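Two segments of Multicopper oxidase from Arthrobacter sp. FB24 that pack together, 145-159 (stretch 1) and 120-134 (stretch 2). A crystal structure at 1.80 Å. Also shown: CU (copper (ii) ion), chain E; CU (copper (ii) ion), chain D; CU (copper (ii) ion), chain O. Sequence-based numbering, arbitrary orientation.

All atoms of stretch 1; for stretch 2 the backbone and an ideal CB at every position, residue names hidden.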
# COMPACT_ATOMS: atom_id res chain seq x y z
N GLY A 145 23.18 4.35 -3.99
CA GLY A 145 22.90 4.78 -5.34
C GLY A 145 22.86 3.70 -6.40
O GLY A 145 22.59 3.99 -7.57
N LEU A 146 23.12 2.45 -6.00
CA LEU A 146 23.23 1.34 -6.96
C LEU A 146 21.87 0.77 -7.37
O LEU A 146 21.44 -0.29 -6.89
CB LEU A 146 24.18 0.24 -6.44
CG LEU A 146 25.64 0.67 -6.28
CD1 LEU A 146 26.41 -0.42 -5.55
CD2 LEU A 146 26.31 1.01 -7.61
N TYR A 147 21.20 1.47 -8.28
CA TYR A 147 19.92 1.02 -8.83
C TYR A 147 19.64 1.72 -10.15
O TYR A 147 20.18 2.80 -10.42
CB TYR A 147 18.77 1.28 -7.86
CG TYR A 147 18.86 2.66 -7.21
CD1 TYR A 147 18.54 3.81 -7.92
CD2 TYR A 147 19.29 2.80 -5.89
CE1 TYR A 147 18.62 5.09 -7.32
CE2 TYR A 147 19.38 4.06 -5.29
CZ TYR A 147 19.04 5.20 -6.03
OH TYR A 147 19.14 6.46 -5.46
N GLY A 148 18.79 1.11 -10.97
CA GLY A 148 18.34 1.76 -12.20
C GLY A 148 17.13 1.03 -12.72
O GLY A 148 16.74 -0.02 -12.19
N GLY A 149 16.52 1.61 -13.76
CA GLY A 149 15.34 1.05 -14.38
C GLY A 149 15.72 0.04 -15.46
O GLY A 149 16.80 0.12 -16.06
N PHE A 150 14.80 -0.88 -15.71
CA PHE A 150 14.99 -1.93 -16.73
C PHE A 150 13.62 -2.12 -17.39
O PHE A 150 12.71 -2.69 -16.78
CB PHE A 150 15.50 -3.20 -16.05
CG PHE A 150 15.47 -4.44 -16.91
CD1 PHE A 150 15.80 -4.39 -18.27
CD2 PHE A 150 15.13 -5.67 -16.34
CE1 PHE A 150 15.78 -5.55 -19.06
CE2 PHE A 150 15.11 -6.84 -17.11
CZ PHE A 150 15.44 -6.77 -18.48
N ILE A 151 13.48 -1.61 -18.62
CA ILE A 151 12.20 -1.54 -19.32
C ILE A 151 12.18 -2.56 -20.45
O ILE A 151 13.07 -2.56 -21.28
CB ILE A 151 11.99 -0.14 -19.94
CG1 ILE A 151 12.23 0.97 -18.90
CG2 ILE A 151 10.65 -0.03 -20.69
CD1 ILE A 151 11.37 0.89 -17.65
N VAL A 152 11.18 -3.44 -20.46
CA VAL A 152 11.02 -4.45 -21.51
C VAL A 152 9.70 -4.21 -22.23
O VAL A 152 8.62 -4.44 -21.66
CB VAL A 152 11.07 -5.89 -20.94
CG1 VAL A 152 10.87 -6.93 -22.06
CG2 VAL A 152 12.37 -6.16 -20.21
N GLU A 153 9.79 -3.72 -23.46
CA GLU A 153 8.63 -3.43 -24.29
C GLU A 153 7.96 -4.71 -24.79
O GLU A 153 8.64 -5.60 -25.30
CB GLU A 153 9.06 -2.56 -25.48
CG GLU A 153 7.89 -1.94 -26.26
CD GLU A 153 7.44 -0.61 -25.67
OE1 GLU A 153 7.65 0.44 -26.34
OE2 GLU A 153 6.91 -0.59 -24.55
N PRO A 154 6.64 -4.82 -24.62
CA PRO A 154 5.91 -5.96 -25.19
C PRO A 154 6.09 -6.07 -26.70
O PRO A 154 6.12 -5.05 -27.40
CB PRO A 154 4.44 -5.67 -24.84
CG PRO A 154 4.40 -4.22 -24.46
CD PRO A 154 5.74 -3.93 -23.86
N LYS A 155 6.23 -7.30 -27.18
CA LYS A 155 6.29 -7.58 -28.61
C LYS A 155 5.01 -7.08 -29.29
O LYS A 155 5.06 -6.48 -30.36
CB LYS A 155 6.52 -9.08 -28.84
CG LYS A 155 6.65 -9.51 -30.29
CD LYS A 155 8.03 -9.21 -30.87
CE LYS A 155 8.14 -9.69 -32.32
NZ LYS A 155 7.38 -8.84 -33.28
N GLU A 156 3.87 -7.31 -28.64
CA GLU A 156 2.57 -6.92 -29.21
C GLU A 156 1.59 -6.37 -28.17
O GLU A 156 1.40 -6.96 -27.10
CB GLU A 156 1.96 -8.11 -29.96
CG GLU A 156 2.37 -8.17 -31.45
CD GLU A 156 2.89 -9.53 -31.89
OE1 GLU A 156 2.99 -10.45 -31.05
OE2 GLU A 156 3.21 -9.68 -33.10
N GLY A 157 1.01 -5.21 -28.48
CA GLY A 157 -0.15 -4.71 -27.74
C GLY A 157 -0.13 -3.33 -27.10
O GLY A 157 -1.13 -2.92 -26.52
N ARG A 158 0.99 -2.61 -27.18
CA ARG A 158 1.09 -1.29 -26.52
C ARG A 158 1.13 -0.08 -27.48
O ARG A 158 2.14 0.14 -28.16
CB ARG A 158 2.24 -1.24 -25.51
CG ARG A 158 1.92 -0.43 -24.25
CD ARG A 158 3.13 -0.24 -23.32
NE ARG A 158 3.27 -1.30 -22.31
CZ ARG A 158 4.43 -1.61 -21.73
NH1 ARG A 158 5.54 -0.95 -22.04
NH2 ARG A 158 4.49 -2.58 -20.82
N PRO A 159 0.04 0.71 -27.52
CA PRO A 159 -0.09 1.89 -28.39
C PRO A 159 1.08 2.87 -28.23
O PRO A 159 1.58 3.03 -27.11
CB PRO A 159 -1.38 2.55 -27.90
CG PRO A 159 -2.16 1.46 -27.28
CD PRO A 159 -1.17 0.50 -26.70
N UNK A 120 23.73 -12.55 -18.13
CA UNK A 120 23.04 -12.95 -19.35
C UNK A 120 21.67 -13.52 -19.04
O UNK A 120 21.53 -14.36 -18.16
CB UNK A 120 23.87 -13.97 -20.13
N UNK A 121 20.66 -13.05 -19.76
CA UNK A 121 19.29 -13.54 -19.66
C UNK A 121 18.47 -13.00 -20.83
O UNK A 121 18.93 -12.15 -21.58
CB UNK A 121 18.66 -13.13 -18.33
N UNK A 122 17.26 -13.50 -20.97
CA UNK A 122 16.35 -12.99 -21.98
C UNK A 122 15.50 -11.86 -21.39
O UNK A 122 15.30 -11.81 -20.18
CB UNK A 122 15.46 -14.11 -22.52
N UNK A 123 15.03 -10.95 -22.23
CA UNK A 123 14.18 -9.85 -21.78
C UNK A 123 12.76 -10.38 -21.56
O UNK A 123 11.94 -10.41 -22.48
CB UNK A 123 14.18 -8.70 -22.79
N UNK A 124 12.50 -10.84 -20.34
CA UNK A 124 11.21 -11.44 -19.98
C UNK A 124 10.93 -11.25 -18.49
O UNK A 124 11.87 -11.25 -17.70
CB UNK A 124 11.19 -12.93 -20.34
N UNK A 125 9.65 -11.08 -18.11
CA UNK A 125 8.48 -10.83 -18.95
C UNK A 125 8.50 -9.39 -19.41
O UNK A 125 9.29 -8.59 -18.89
CB UNK A 125 7.18 -11.14 -18.20
N UNK A 126 7.64 -9.04 -20.36
CA UNK A 126 7.49 -7.63 -20.67
C UNK A 126 6.96 -6.88 -19.45
O UNK A 126 6.26 -7.45 -18.60
CB UNK A 126 6.56 -7.44 -21.87
N UNK A 127 7.38 -5.63 -19.33
CA UNK A 127 6.95 -4.79 -18.23
C UNK A 127 7.99 -3.77 -17.84
O UNK A 127 8.98 -3.56 -18.54
CB UNK A 127 6.60 -5.65 -17.02
N UNK A 128 7.73 -3.13 -16.71
CA UNK A 128 8.62 -2.10 -16.18
C UNK A 128 9.29 -2.69 -14.97
O UNK A 128 8.63 -3.06 -13.99
CB UNK A 128 7.87 -0.81 -15.83
N UNK A 129 10.62 -2.81 -15.04
CA UNK A 129 11.39 -3.49 -14.02
C UNK A 129 12.53 -2.59 -13.53
O UNK A 129 12.55 -1.38 -13.81
CB UNK A 129 11.94 -4.81 -14.56
N UNK A 130 13.46 -3.17 -12.79
CA UNK A 130 14.56 -2.44 -12.18
C UNK A 130 15.69 -3.41 -11.88
O UNK A 130 15.53 -4.63 -11.99
CB UNK A 130 14.11 -1.72 -10.91
N UNK A 131 16.84 -2.85 -11.52
CA UNK A 131 17.99 -3.62 -11.07
C UNK A 131 18.65 -2.85 -9.93
O UNK A 131 18.50 -1.62 -9.82
CB UNK A 131 18.97 -3.88 -12.21
N UNK A 132 19.34 -3.57 -9.06
CA UNK A 132 20.08 -2.92 -7.97
C UNK A 132 21.11 -3.86 -7.39
O UNK A 132 21.09 -5.07 -7.67
CB UNK A 132 19.13 -2.45 -6.87
N UNK A 133 22.04 -3.33 -6.61
CA UNK A 133 23.05 -4.17 -5.99
C UNK A 133 22.43 -5.06 -4.92
O UNK A 133 21.47 -4.66 -4.24
CB UNK A 133 24.16 -3.31 -5.39
N UNK A 134 22.96 -6.27 -4.76
CA UNK A 134 22.43 -7.17 -3.74
C UNK A 134 23.49 -7.64 -2.72
O UNK A 134 23.33 -8.66 -2.05
CB UNK A 134 21.80 -8.39 -4.42
CU CU E . 14.72 -5.56 -5.56
CU CU D . 26.96 -3.01 -3.70
CU CU O . 16.81 -9.97 -2.64

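Strand 147-153 runs antiparallel to the strand at 127-132.

Position 120 is beyond reach of stretch 1, so almost any residue would suit; it is Glu120. At 121 the CB points toward stretch 1 from a distance. A long apolar chain could reach the Phe150 ring. Phe121 does, with CE1 4.1 Å from Phe150 CZ. Position 122 points away, leaving the choice open; it is Asp122.

At 123 the ideal CB lies 3.8 Å from Val152 CG1. A small apolar residue fits, and Ala123 covers Val152 with its methyl. Position 124 points away and stretch 1 sets no preference; it is Thr124. Position 125 also points away, but the cis peptide before it favours proline; it is Pro125.

The CB of 126 lies sideways, 3.7 Å from Pro154 CA. Apolar or aromatic side chains would suit. Phe126 lays one ring face against Pro154 CB, 3.8 Å from the ring centroid.

Position 127 has phi 149° and psi -170°, where a CB would jam against the preceding carbonyl. Glycine is expected. Gly127 N donates to Val152 O (2.9 Å), and Val152 N donates back to Gly127 O (2.9 Å).

The CB of 128 is 4.3 Å from Ile151 CD1, suiting a beta-branched or small apolar residue. Thr128 places CG2 3.8 Å from Ile151 CD1.

At 129 the CB shares the face of Phe150 and Val152, tight against Phe150 O at 3.2 Å. Flat or apolar side chains could lie there. His129 packs CB 3.8 Å from Phe150 CD2, and its NE2 donates to Pro125 O (2.9 Å).

The CB of 130 shares the face of Tyr147 and Ile151, beside bare Gly149. Apolar residues would suit. It is Leu130.

Position 131 faces bare Gly148, leaving room for a broad ring. Tyr131 fills it: Gly148 CA lies over the ring face, 3.9 Å from the centroid. A CB on Gly148 would sit 2.4 Å from Tyr131 OH.

At 132 the CB is 3.9 Å from Tyr147 CB, and a copper lies beyond. Histidine would suit. His132 NE2 binds the chain E CU at 2.1 Å.

The CB of 133 is 3.7 Å from Leu146 CD1, with another copper nearby, so a thiolate or another ligand would suit. Cys133 SG binds the chain D CU at 2.2 Å.

Position 134 is out of reach of stretch 1, but the chain O copper favours a ligand such as histidine. His134 NE2 binds that CU at 1.9 Å.

Stretch 2 (120-134) EFDATPFGTHLYHCH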
# COMPACT_ATOMS: atom_id res chain seq x y z
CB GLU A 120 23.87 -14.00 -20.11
CG GLU A 120 25.34 -13.63 -20.30
CD GLU A 120 26.10 -14.65 -21.13
OE1 GLU A 120 25.47 -15.54 -21.75
OE2 GLU A 120 27.36 -14.55 -21.18
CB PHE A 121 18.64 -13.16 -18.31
CG PHE A 121 18.95 -11.76 -17.85
CD1 PHE A 121 18.31 -10.66 -18.42
CD2 PHE A 121 19.89 -11.55 -16.86
CE1 PHE A 121 18.61 -9.36 -17.99
CE2 PHE A 121 20.20 -10.25 -16.44
CZ PHE A 121 19.55 -9.16 -17.01
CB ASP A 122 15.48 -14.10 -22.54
CG ASP A 122 16.28 -15.10 -23.38
OD1 ASP A 122 17.30 -14.69 -23.98
OD2 ASP A 122 15.89 -16.28 -23.45
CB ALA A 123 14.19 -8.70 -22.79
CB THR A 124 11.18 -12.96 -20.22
OG1 THR A 124 12.14 -13.33 -21.21
CG2 THR A 124 9.80 -13.39 -20.66
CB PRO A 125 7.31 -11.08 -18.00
CG PRO A 125 7.86 -10.68 -16.66
CD PRO A 125 9.28 -11.16 -16.68
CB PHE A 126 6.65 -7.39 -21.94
CG PHE A 126 5.15 -7.47 -21.75
CD1 PHE A 126 4.43 -6.39 -21.23
CD2 PHE A 126 4.45 -8.60 -22.18
CE1 PHE A 126 3.04 -6.46 -21.10
CE2 PHE A 126 3.05 -8.67 -22.05
CZ PHE A 126 2.35 -7.60 -21.51
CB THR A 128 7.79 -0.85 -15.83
OG1 THR A 128 7.21 -0.33 -17.03
CG2 THR A 128 8.63 0.21 -15.14
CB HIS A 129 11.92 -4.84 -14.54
CG HIS A 129 10.88 -5.67 -15.23
ND1 HIS A 129 9.75 -6.15 -14.58
CD2 HIS A 129 10.79 -6.12 -16.51
CE1 HIS A 129 9.02 -6.85 -15.44
NE2 HIS A 129 9.63 -6.84 -16.61
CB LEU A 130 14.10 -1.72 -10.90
CG LEU A 130 13.66 -2.54 -9.67
CD1 LEU A 130 13.95 -1.74 -8.36
CD2 LEU A 130 12.22 -2.95 -9.73
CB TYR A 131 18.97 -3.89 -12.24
CG TYR A 131 19.60 -2.64 -12.82
CD1 TYR A 131 20.79 -2.12 -12.30
CD2 TYR A 131 18.98 -1.96 -13.88
CE1 TYR A 131 21.37 -0.96 -12.83
CE2 TYR A 131 19.54 -0.78 -14.41
CZ TYR A 131 20.74 -0.29 -13.88
OH TYR A 131 21.30 0.85 -14.37
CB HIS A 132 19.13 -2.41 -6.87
CG HIS A 132 18.27 -3.47 -6.26
ND1 HIS A 132 18.72 -4.34 -5.29
CD2 HIS A 132 16.97 -3.80 -6.48
CE1 HIS A 132 17.75 -5.17 -4.95
NE2 HIS A 132 16.68 -4.86 -5.65
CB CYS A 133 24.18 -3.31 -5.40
SG CYS A 133 25.45 -4.30 -4.60
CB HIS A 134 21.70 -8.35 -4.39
CG HIS A 134 20.58 -8.89 -3.55
ND1 HIS A 134 20.80 -9.54 -2.36
CD2 HIS A 134 19.24 -8.88 -3.74
CE1 HIS A 134 19.64 -9.91 -1.84
NE2 HIS A 134 18.68 -9.52 -2.66
O HOH W 1 7.19 -1.72 -20.13
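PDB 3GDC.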